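PDB 6D1P: glycosyl hydrolases family 2, sugar binding domain protein from Bacteroides uniformis str. 3978 T3 ii, which is a beta-glucuronidase of a human gut bacterium, a family 2 glycoside hydrolase that probably cleaves O-glycosidic bonds to glucuronic acid. Local coordinates for residues D26-L31 and C108-G113; R50-T53 and P58-V61; P62-V67 and W91-L96; L96-P101 and A147-P152. All coordinates share one frame; numbering follows the deposited sequence.

Contact 1 of 4, residues D26-L31 and C108-G113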
# COMPACT_ATOMS: atom_id res chain seq x y z
N ASP A 26 -25.13 20.25 24.09
CA ASP A 26 -25.87 20.27 22.84
C ASP A 26 -25.19 21.10 21.77
O ASP A 26 -25.71 21.21 20.66
CB ASP A 26 -27.29 20.79 23.09
CG ASP A 26 -28.07 19.90 24.05
OD1 ASP A 26 -27.47 18.92 24.54
OD2 ASP A 26 -29.26 20.19 24.32
N ARG A 27 -24.03 21.67 22.07
CA ARG A 27 -23.33 22.60 21.19
C ARG A 27 -21.97 22.01 20.78
O ARG A 27 -20.98 22.10 21.52
CB ARG A 27 -23.22 23.99 21.92
CG ARG A 27 -22.59 25.14 21.13
CD ARG A 27 -21.12 25.34 21.55
NE ARG A 27 -20.59 26.66 21.21
CZ ARG A 27 -20.36 27.10 19.96
NH1 ARG A 27 -20.63 26.33 18.91
NH2 ARG A 27 -19.86 28.32 19.78
N LYS A 28 -21.91 21.39 19.60
CA LYS A 28 -20.66 20.84 19.07
C LYS A 28 -20.63 20.92 17.55
O LYS A 28 -21.69 20.92 16.91
CB LYS A 28 -20.46 19.39 19.54
CG LYS A 28 -21.74 18.63 19.80
CD LYS A 28 -21.47 17.31 20.50
CE LYS A 28 -20.86 17.50 21.87
NZ LYS A 28 -20.70 16.20 22.60
N GLN A 29 -19.42 20.98 16.98
CA GLN A 29 -19.23 21.12 15.54
C GLN A 29 -18.50 19.90 14.96
O GLN A 29 -17.42 19.53 15.44
CB GLN A 29 -18.46 22.41 15.20
CG GLN A 29 -18.22 22.57 13.68
CD GLN A 29 -17.31 23.76 13.35
OE1 GLN A 29 -17.21 24.71 14.13
NE2 GLN A 29 -16.63 23.70 12.19
N ARG A 30 -19.10 19.28 13.94
CA ARG A 30 -18.46 18.22 13.19
C ARG A 30 -17.43 18.82 12.24
O ARG A 30 -17.75 19.70 11.43
CB ARG A 30 -19.49 17.43 12.39
CG ARG A 30 -20.39 16.59 13.21
CD ARG A 30 -21.37 15.88 12.33
NE ARG A 30 -22.21 14.99 13.11
CZ ARG A 30 -23.29 14.37 12.64
NH1 ARG A 30 -23.67 14.57 11.38
NH2 ARG A 30 -23.99 13.57 13.44
N LEU A 31 -16.19 18.34 12.35
CA LEU A 31 -15.10 18.71 11.46
C LEU A 31 -15.10 17.73 10.30
O LEU A 31 -14.47 16.67 10.37
CB LEU A 31 -13.78 18.69 12.22
CG LEU A 31 -13.81 19.45 13.55
CD1 LEU A 31 -12.51 19.29 14.27
CD2 LEU A 31 -14.08 20.93 13.31
N CYS A 108 -11.95 20.83 23.27
CA CYS A 108 -11.65 19.42 23.06
C CYS A 108 -11.98 19.00 21.64
O CYS A 108 -13.00 19.41 21.07
CB CYS A 108 -12.43 18.54 24.03
SG CYS A 108 -11.84 18.67 25.70
N LEU A 109 -11.11 18.17 21.08
CA LEU A 109 -11.48 17.35 19.94
C LEU A 109 -12.13 16.08 20.48
O LEU A 109 -11.56 15.41 21.34
CB LEU A 109 -10.27 17.02 19.09
CG LEU A 109 -9.63 18.25 18.45
CD1 LEU A 109 -8.37 17.86 17.71
CD2 LEU A 109 -10.62 18.91 17.51
N GLU A 110 -13.33 15.80 20.02
CA GLU A 110 -14.08 14.64 20.42
C GLU A 110 -14.06 13.63 19.29
O GLU A 110 -14.30 14.00 18.13
CB GLU A 110 -15.53 15.01 20.76
CG GLU A 110 -15.88 14.92 22.21
CD GLU A 110 -17.38 14.94 22.41
OE1 GLU A 110 -18.12 14.94 21.40
OE2 GLU A 110 -17.83 14.93 23.57
N PHE A 111 -13.81 12.37 19.62
CA PHE A 111 -13.73 11.28 18.64
C PHE A 111 -14.85 10.30 18.93
O PHE A 111 -14.82 9.62 19.97
CB PHE A 111 -12.37 10.59 18.70
CG PHE A 111 -11.22 11.50 18.38
CD1 PHE A 111 -10.63 12.24 19.37
CD2 PHE A 111 -10.74 11.60 17.09
CE1 PHE A 111 -9.58 13.08 19.09
CE2 PHE A 111 -9.69 12.44 16.79
CZ PHE A 111 -9.11 13.18 17.79
N GLU A 112 -15.82 10.22 18.03
CA GLU A 112 -16.87 9.22 18.19
C GLU A 112 -16.38 7.83 17.82
O GLU A 112 -17.03 6.84 18.16
CB GLU A 112 -18.10 9.60 17.37
CG GLU A 112 -18.65 10.96 17.75
CD GLU A 112 -19.96 11.32 17.05
OE1 GLU A 112 -20.46 10.51 16.25
OE2 GLU A 112 -20.48 12.42 17.30
N GLY A 113 -15.23 7.75 17.14
CA GLY A 113 -14.62 6.47 16.87
C GLY A 113 -13.50 6.58 15.85
O GLY A 113 -13.68 7.21 14.81
O HOH W 1 -23.07 12.66 16.13
O HOH W 2 -21.24 14.34 15.33
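The carboxylate of Glu110 takes the ammonium of Lys28 at its end, not flat on a face: NZ lies 3.1 Å from OE1 on the syn side, 24° out of the carboxylate plane. A second, weak bond runs from Lys28 NZ to Glu110 OE2 at 3.3 Å, making the salt bridge forked but lopsided. The guanidinium of Arg30 is used at its edge, where two waters in its plane lead to Glu112. One stands 3.0 Å from Arg30 NH2 and donates to Glu112 OE2; the other also donates to that oxygen, but its approach to NE is too short to be trusted. Arg30 makes a cation-pi contact with Tyr193 and a salt bridge with Glu343.

The side chains of Lys28 and Glu110 cross at about a right angle. A bend in the lysine chain (chi3 63°) brings NZ round to the acid. The backbone of Ile23 holds both ends of this pair, its O accepting from Lys28 NZ and its N donating to Glu110 OE2, which helps satisfy two polar groups in a largely buried place.

Further along, Leu31 CD1 meets Leu109 CD2 at 3.8 Å, a methyl-to-methyl contact between side chains that also cross at about a right angle. No backbone bond joins the two segments, because strand 194-199 runs between them, pairing with Gln29 and Leu31 on one flank and with Cys108 on the other. The contact thus spans alternate strands of an antiparallel sheet, one of the two sheets of the jelly-roll sandwich that forms the family 2 sugar-binding domain.

Contact 2 of 4, residues R50-T53 and P58-V61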
# COMPACT_ATOMS: atom_id res chain seq x y z
N ARG A 50 5.98 20.91 8.69
CA ARG A 50 6.94 21.84 8.12
C ARG A 50 6.35 22.56 6.91
O ARG A 50 5.42 22.07 6.26
CB ARG A 50 8.22 21.10 7.74
CG ARG A 50 8.14 20.28 6.46
CD ARG A 50 9.51 19.69 6.17
NE ARG A 50 9.45 18.54 5.29
CZ ARG A 50 10.51 17.78 5.02
NH1 ARG A 50 11.67 18.07 5.58
NH2 ARG A 50 10.40 16.73 4.22
N PRO A 51 6.88 23.74 6.58
CA PRO A 51 6.32 24.54 5.48
C PRO A 51 6.92 24.19 4.13
O PRO A 51 7.99 23.58 4.02
CB PRO A 51 6.70 25.97 5.88
CG PRO A 51 8.01 25.80 6.58
CD PRO A 51 7.97 24.46 7.27
N ILE A 52 6.20 24.58 3.08
CA ILE A 52 6.64 24.36 1.70
C ILE A 52 7.52 25.54 1.29
O ILE A 52 7.07 26.68 1.30
CB ILE A 52 5.43 24.23 0.76
CG1 ILE A 52 4.41 23.24 1.33
CG2 ILE A 52 5.88 23.82 -0.63
CD1 ILE A 52 4.84 21.79 1.31
N THR A 53 8.78 25.26 0.93
CA THR A 53 9.68 26.36 0.59
C THR A 53 9.55 26.77 -0.86
O THR A 53 9.84 27.92 -1.19
CB THR A 53 11.14 26.01 0.89
OG1 THR A 53 11.67 25.11 -0.10
CG2 THR A 53 11.28 25.40 2.27
N PRO A 58 12.06 19.36 -2.31
CA PRO A 58 11.94 17.98 -1.80
C PRO A 58 10.82 17.77 -0.80
O PRO A 58 10.27 16.67 -0.72
CB PRO A 58 13.32 17.72 -1.17
CG PRO A 58 14.24 18.62 -1.94
CD PRO A 58 13.44 19.86 -2.23
N GLU A 59 10.42 18.80 -0.06
CA GLU A 59 9.34 18.59 0.90
C GLU A 59 7.95 18.62 0.25
O GLU A 59 6.95 18.49 0.97
CB GLU A 59 9.45 19.63 2.04
CG GLU A 59 9.24 21.09 1.65
CD GLU A 59 10.44 21.75 0.95
OE1 GLU A 59 11.51 21.11 0.80
OE2 GLU A 59 10.30 22.93 0.56
N THR A 60 7.88 18.76 -1.08
CA THR A 60 6.63 18.69 -1.85
C THR A 60 6.11 17.26 -1.98
O THR A 60 4.95 17.06 -2.35
CB THR A 60 6.85 19.27 -3.27
OG1 THR A 60 7.41 20.57 -3.16
CG2 THR A 60 5.53 19.38 -4.05
N VAL A 61 6.95 16.27 -1.70
CA VAL A 61 6.54 14.87 -1.69
C VAL A 61 6.82 14.31 -0.30
O VAL A 61 7.67 14.84 0.44
CB VAL A 61 7.25 14.05 -2.80
CG1 VAL A 61 7.04 14.71 -4.16
CG2 VAL A 61 8.72 13.87 -2.49
O HOH W 3 7.73 15.45 3.04
O HOH W 4 6.90 18.02 3.99
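Glu59, in the 3-10 turn 58-60, reaches back to Thr53 and Arg50 and closes the irregular loop that leads from helix 45-49 to strand 65-67 in the sugar-binding domain.

Direct hydrogen bonds converge on one oxygen. Glu59 OE2 accepts from Thr53 N at 2.8 Å with its anti lone pair, and from Thr53 OG1 at 2.7 Å with its syn lone pair. A kink in the glutamate chain (chi2 -77°) turns the carboxylate onto the threonine, whose OG1 also bonds Lys57 NZ. Were Glu59 an alanine, Thr53 N and OG1 would probably lose their shared acceptor.

Packing involves the aliphatic part of Glu59. Its CB lies over one face of the Arg50 guanidinium, 3.4 Å from NE, and its CG rests against Pro51 O. Ile52 CD1 lies near Glu59 O.

Arg50 NH1 points outward, forming a salt bridge with Asp434 and a hydrogen bond with Gly433 O, both of the second subunit; a sodium ion lies about 7 Å from the arginine side chain.

Two waters lie in plane at the guanidinium edge. One accepts from Arg50 NH2 and donates to Val61 O; the other sits 2.9 Å from Arg50 NE and donates to Glu59 O.

Contact 3 of 4, residues P62-V67 and W91-L96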
# COMPACT_ATOMS: atom_id res chain seq x y z
N PRO A 62 6.10 13.24 0.11
CA PRO A 62 5.03 12.55 -0.63
C PRO A 62 3.76 13.39 -0.78
O PRO A 62 3.60 14.38 -0.06
CB PRO A 62 4.77 11.30 0.23
CG PRO A 62 5.28 11.66 1.61
CD PRO A 62 6.44 12.57 1.38
N LEU A 63 2.90 12.98 -1.71
CA LEU A 63 1.67 13.70 -2.00
C LEU A 63 0.57 13.26 -1.05
O LEU A 63 0.46 12.08 -0.73
CB LEU A 63 1.23 13.44 -3.44
CG LEU A 63 2.26 13.67 -4.54
CD1 LEU A 63 1.65 13.49 -5.93
CD2 LEU A 63 2.87 15.06 -4.41
N TRP A 64 -0.25 14.22 -0.61
CA TRP A 64 -1.40 13.97 0.25
C TRP A 64 -2.70 14.09 -0.54
O TRP A 64 -2.78 14.70 -1.61
CB TRP A 64 -1.44 14.94 1.43
CG TRP A 64 -0.29 14.84 2.40
CD1 TRP A 64 1.05 14.99 2.12
CD2 TRP A 64 -0.39 14.62 3.82
NE1 TRP A 64 1.79 14.85 3.27
CE2 TRP A 64 0.93 14.63 4.33
CE3 TRP A 64 -1.45 14.41 4.70
CZ2 TRP A 64 1.21 14.44 5.69
CZ3 TRP A 64 -1.17 14.23 6.05
CH2 TRP A 64 0.16 14.24 6.53
N GLN A 65 -3.75 13.52 0.03
CA GLN A 65 -5.07 13.53 -0.57
C GLN A 65 -5.92 14.56 0.15
O GLN A 65 -5.82 14.70 1.37
CB GLN A 65 -5.75 12.16 -0.47
CG GLN A 65 -4.94 11.01 -1.03
CD GLN A 65 -5.45 9.67 -0.54
OE1 GLN A 65 -6.65 9.46 -0.41
NE2 GLN A 65 -4.52 8.76 -0.24
N LYS A 66 -6.77 15.25 -0.59
CA LYS A 66 -7.85 16.00 0.04
C LYS A 66 -9.00 15.04 0.26
O LYS A 66 -9.46 14.39 -0.68
CB LYS A 66 -8.28 17.19 -0.81
CG LYS A 66 -7.12 18.13 -1.10
CD LYS A 66 -7.60 19.51 -1.50
CE LYS A 66 -6.43 20.48 -1.61
NZ LYS A 66 -5.61 20.46 -0.37
N VAL A 67 -9.43 14.92 1.50
CA VAL A 67 -10.52 14.02 1.85
C VAL A 67 -11.55 14.78 2.67
O VAL A 67 -11.27 15.83 3.26
CB VAL A 67 -10.04 12.78 2.64
CG1 VAL A 67 -9.05 11.98 1.80
CG2 VAL A 67 -9.41 13.22 3.94
N TRP A 91 -1.92 9.38 8.25
CA TRP A 91 -1.95 10.68 8.91
C TRP A 91 -3.03 11.59 8.35
O TRP A 91 -3.25 11.62 7.14
CB TRP A 91 -0.60 11.40 8.76
CG TRP A 91 0.52 10.98 9.70
CD1 TRP A 91 1.47 10.02 9.47
CD2 TRP A 91 0.83 11.55 10.97
NE1 TRP A 91 2.34 9.95 10.53
CE2 TRP A 91 1.97 10.88 11.46
CE3 TRP A 91 0.26 12.57 11.75
CZ2 TRP A 91 2.53 11.18 12.70
CZ3 TRP A 91 0.82 12.87 12.97
CH2 TRP A 91 1.95 12.18 13.43
N TYR A 92 -3.66 12.37 9.22
CA TYR A 92 -4.56 13.44 8.81
C TYR A 92 -4.04 14.78 9.31
O TYR A 92 -3.38 14.85 10.36
CB TYR A 92 -5.96 13.24 9.37
CG TYR A 92 -6.65 11.96 8.97
CD1 TYR A 92 -6.43 10.78 9.67
CD2 TYR A 92 -7.58 11.95 7.95
CE1 TYR A 92 -7.11 9.61 9.33
CE2 TYR A 92 -8.24 10.81 7.60
CZ TYR A 92 -8.00 9.63 8.29
OH TYR A 92 -8.68 8.49 7.92
N ARG A 93 -4.34 15.86 8.58
CA ARG A 93 -3.96 17.19 9.03
C ARG A 93 -4.91 18.23 8.47
O ARG A 93 -5.47 18.07 7.38
CB ARG A 93 -2.53 17.55 8.63
CG ARG A 93 -2.29 17.62 7.13
CD ARG A 93 -0.81 17.90 6.82
NE ARG A 93 -0.59 18.10 5.40
CZ ARG A 93 0.59 18.09 4.80
NH1 ARG A 93 1.71 17.88 5.49
NH2 ARG A 93 0.66 18.27 3.49
N THR A 94 -5.10 19.31 9.24
CA THR A 94 -5.96 20.41 8.83
C THR A 94 -5.65 21.66 9.66
O THR A 94 -4.81 21.64 10.56
CB THR A 94 -7.44 20.07 8.96
OG1 THR A 94 -8.19 21.11 8.35
CG2 THR A 94 -7.86 20.01 10.43
N MET A 95 -6.38 22.73 9.35
CA MET A 95 -6.26 24.03 9.99
C MET A 95 -7.59 24.38 10.64
O MET A 95 -8.63 24.32 9.97
CB MET A 95 -5.89 25.10 8.95
CG MET A 95 -4.63 25.86 9.24
SD MET A 95 -3.19 24.81 9.13
CE MET A 95 -2.79 25.03 7.38
N LEU A 96 -7.57 24.78 11.91
CA LEU A 96 -8.83 25.05 12.62
C LEU A 96 -8.89 26.49 13.13
O LEU A 96 -7.93 26.99 13.73
CB LEU A 96 -9.03 24.10 13.80
CG LEU A 96 -9.31 22.63 13.49
CD1 LEU A 96 -9.77 21.96 14.76
CD2 LEU A 96 -10.34 22.48 12.37
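Arg93 lays its guanidinium flat on the indole of Trp64, the planes 9° apart and the centres 3.7 Å apart. CZ stands over the five-membered ring, 17° off its normal, in a cation-pi contact, while CD sits 3.9 Å above the centroid of the six-membered ring as a CH-pi donor. The arginine chain, extended from CG to NE, thus runs over the whole indole, and NH2 ends above CD1 and NE1. Trp91 comes from the other side of the indole plane, at its CZ3-CH2 end: its CB packs 3.7 Å from Trp64 CH2, and its carbonyl O comes obliquely to within 3.5 Å of Trp64 CZ3.

In the next shell, Glu36 forms a salt bridge with Arg93 NE, which probably helps to hold the guanidinium level with the ring, and Val48 O accepts a weak bond from NH1. With a serine in place of Trp64, the guanidinium would probably lose its flat support, and a gap would open beside Trp91 CB. Trp91 is itself held by a bond from NE1 to Asp41.

Between the two segments runs strand 35-38, bonded through its backbone to Gln65 and Val67 on one flank and to Trp91 and Arg93 on the other, so the stack reaches across it, from the residue just before edge strand 65-67 to strand 89-96. Helix 45-49 packs on the two tryptophans, Val48 touching both.

Contact 4 of 4, residues L96-P101 and A147-P152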
# COMPACT_ATOMS: atom_id res chain seq x y z
N LEU A 96 -7.57 24.78 11.91
CA LEU A 96 -8.83 25.05 12.62
C LEU A 96 -8.89 26.49 13.13
O LEU A 96 -7.93 26.99 13.73
CB LEU A 96 -9.03 24.10 13.80
CG LEU A 96 -9.31 22.63 13.49
CD1 LEU A 96 -9.77 21.96 14.76
CD2 LEU A 96 -10.34 22.48 12.37
N ASN A 97 -10.04 27.13 12.91
CA ASN A 97 -10.40 28.36 13.61
C ASN A 97 -10.98 27.98 14.96
O ASN A 97 -12.05 27.37 15.03
CB ASN A 97 -11.42 29.16 12.80
CG ASN A 97 -10.80 29.90 11.66
OD1 ASN A 97 -9.81 30.61 11.85
ND2 ASN A 97 -11.36 29.73 10.46
N ILE A 98 -10.29 28.34 16.03
CA ILE A 98 -10.67 27.95 17.38
C ILE A 98 -11.12 29.21 18.12
O ILE A 98 -10.29 30.04 18.51
CB ILE A 98 -9.53 27.23 18.09
CG1 ILE A 98 -9.42 25.81 17.51
CG2 ILE A 98 -9.75 27.18 19.59
CD1 ILE A 98 -8.36 24.98 18.13
N GLU A 99 -12.44 29.34 18.31
CA GLU A 99 -13.09 30.52 18.88
C GLU A 99 -13.90 30.08 20.09
O GLU A 99 -15.13 29.97 20.02
CB GLU A 99 -14.03 31.25 17.80
CG GLU A 99 -13.41 31.54 16.41
CD GLU A 99 -14.39 32.22 15.43
OE1 GLU A 99 -14.14 33.38 15.04
OE2 GLU A 99 -15.41 31.59 15.06
N ASN A 100 -13.23 29.84 21.22
CA ASN A 100 -13.93 29.37 22.41
C ASN A 100 -14.69 30.51 23.07
O ASN A 100 -14.06 31.48 23.51
CB ASN A 100 -12.97 28.75 23.41
CG ASN A 100 -13.70 27.94 24.49
OD1 ASN A 100 -14.92 27.99 24.60
ND2 ASN A 100 -12.94 27.21 25.30
N PRO A 101 -16.04 30.42 23.20
CA PRO A 101 -16.83 31.52 23.77
C PRO A 101 -17.00 31.45 25.29
O PRO A 101 -18.11 31.63 25.82
CB PRO A 101 -18.18 31.34 23.07
CG PRO A 101 -18.31 29.84 22.98
CD PRO A 101 -16.90 29.36 22.66
N ALA A 147 -0.51 27.89 24.44
CA ALA A 147 0.94 27.98 24.27
C ALA A 147 1.34 28.14 22.82
O ALA A 147 2.42 28.68 22.55
CB ALA A 147 1.63 26.75 24.85
N PHE A 148 0.50 27.71 21.89
CA PHE A 148 0.82 27.91 20.48
C PHE A 148 0.48 29.32 20.02
O PHE A 148 1.23 29.92 19.24
CB PHE A 148 0.09 26.89 19.63
CG PHE A 148 0.28 27.09 18.16
CD1 PHE A 148 1.47 26.72 17.56
CD2 PHE A 148 -0.73 27.64 17.39
CE1 PHE A 148 1.65 26.91 16.20
CE2 PHE A 148 -0.55 27.83 16.03
CZ PHE A 148 0.64 27.46 15.44
N ARG A 149 -0.64 29.88 20.48
CA ARG A 149 -0.94 31.27 20.14
C ARG A 149 0.14 32.21 20.66
O ARG A 149 0.41 33.24 20.03
CB ARG A 149 -2.31 31.66 20.68
CG ARG A 149 -3.44 31.43 19.70
CD ARG A 149 -4.77 31.15 20.41
NE ARG A 149 -5.87 30.98 19.46
CZ ARG A 149 -7.12 30.64 19.79
NH1 ARG A 149 -7.44 30.43 21.07
NH2 ARG A 149 -8.04 30.51 18.84
N ARG A 150 0.79 31.86 21.77
CA ARG A 150 1.87 32.65 22.35
C ARG A 150 3.18 32.44 21.60
O ARG A 150 4.26 32.52 22.20
CB ARG A 150 2.07 32.29 23.82
CG ARG A 150 0.90 32.65 24.71
CD ARG A 150 0.81 31.69 25.91
NE ARG A 150 1.76 31.98 26.99
CZ ARG A 150 1.41 32.11 28.27
NH1 ARG A 150 0.13 31.97 28.62
NH2 ARG A 150 2.32 32.37 29.20
N THR A 151 3.11 32.16 20.31
CA THR A 151 4.26 32.03 19.43
C THR A 151 4.02 32.82 18.15
O THR A 151 2.87 32.99 17.73
CB THR A 151 4.53 30.56 19.06
OG1 THR A 151 3.44 30.07 18.28
CG2 THR A 151 4.69 29.72 20.31
N PRO A 152 5.08 33.31 17.51
CA PRO A 152 4.88 34.15 16.32
C PRO A 152 4.41 33.38 15.10
O PRO A 152 3.77 33.97 14.22
CB PRO A 152 6.27 34.78 16.08
CG PRO A 152 7.06 34.49 17.32
CD PRO A 152 6.50 33.23 17.89
O HOH W 5 -10.14 29.97 21.83
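Helix 142-149 of the sugar-binding domain ends beside the loop that follows strand 89-96, and its last helical residue, Arg149, reaches across to the backbone of Ile98. The guanidinium presents its edge to the carbonyl, NH2 pointing to Ile98 O. The modelled separation of NH2 and O, 2.3 Å, is too short to be taken literally, so the hydrogen bond is plausible but its details are doubtful. From CG to NE the arginine chain is extended (chi3 178°), which carries its charged end well clear of the helix.

A water in the guanidinium plane ties the same edge to the loop a second time. It accepts from Arg149 NH1 at 2.8 Å and from Asn100 N at 3.2 Å, and it donates weakly to Ile98 O. Arg149 NH2 also comes near Ile98 CB and CG2, though its modelled place is doubtful.

The loop is a crossover of the jelly roll: it takes the chain from strand 89-96, in one sheet of the sandwich, to strand 106-111, in the other. Glu99 N is bonded to the hydroxyl of Tyr198, a residue of that second sheet. Ile98 turns its buried side chain onto Ile141 and Ile162. Phe148, one residue before Arg149, packs on the same Ile162 and meets the ring of Tyr123, while Arg149 also rests against Cys154 of helix 152-156.

All four contacts belong to the jelly-roll region of the chain. Contacts 1 and 3 each reach across a central strand, one in each sheet of the sandwich, and the sheets meet where Leu96 CD1 lies 3.9 Å from Leu31 CD1 and 4.2 Å from Leu109 CD2. Leu96 also begins the crossover of contact 4, where Pro101 CG touches Arg27 NH2 of segment 26-31 at 3.9 Å. Contact 2 runs directly into contact 3 along the chain, their centres about 13 Å apart, and both touch the second subunit. A sodium ion lies about 7 Å from the Arg50 side chain of contact 2, and about 11 Å separates a bound sodium ion from that of Trp91 in contact 3. The nearest atoms of contacts 1 and 2 stay about 17 Å apart.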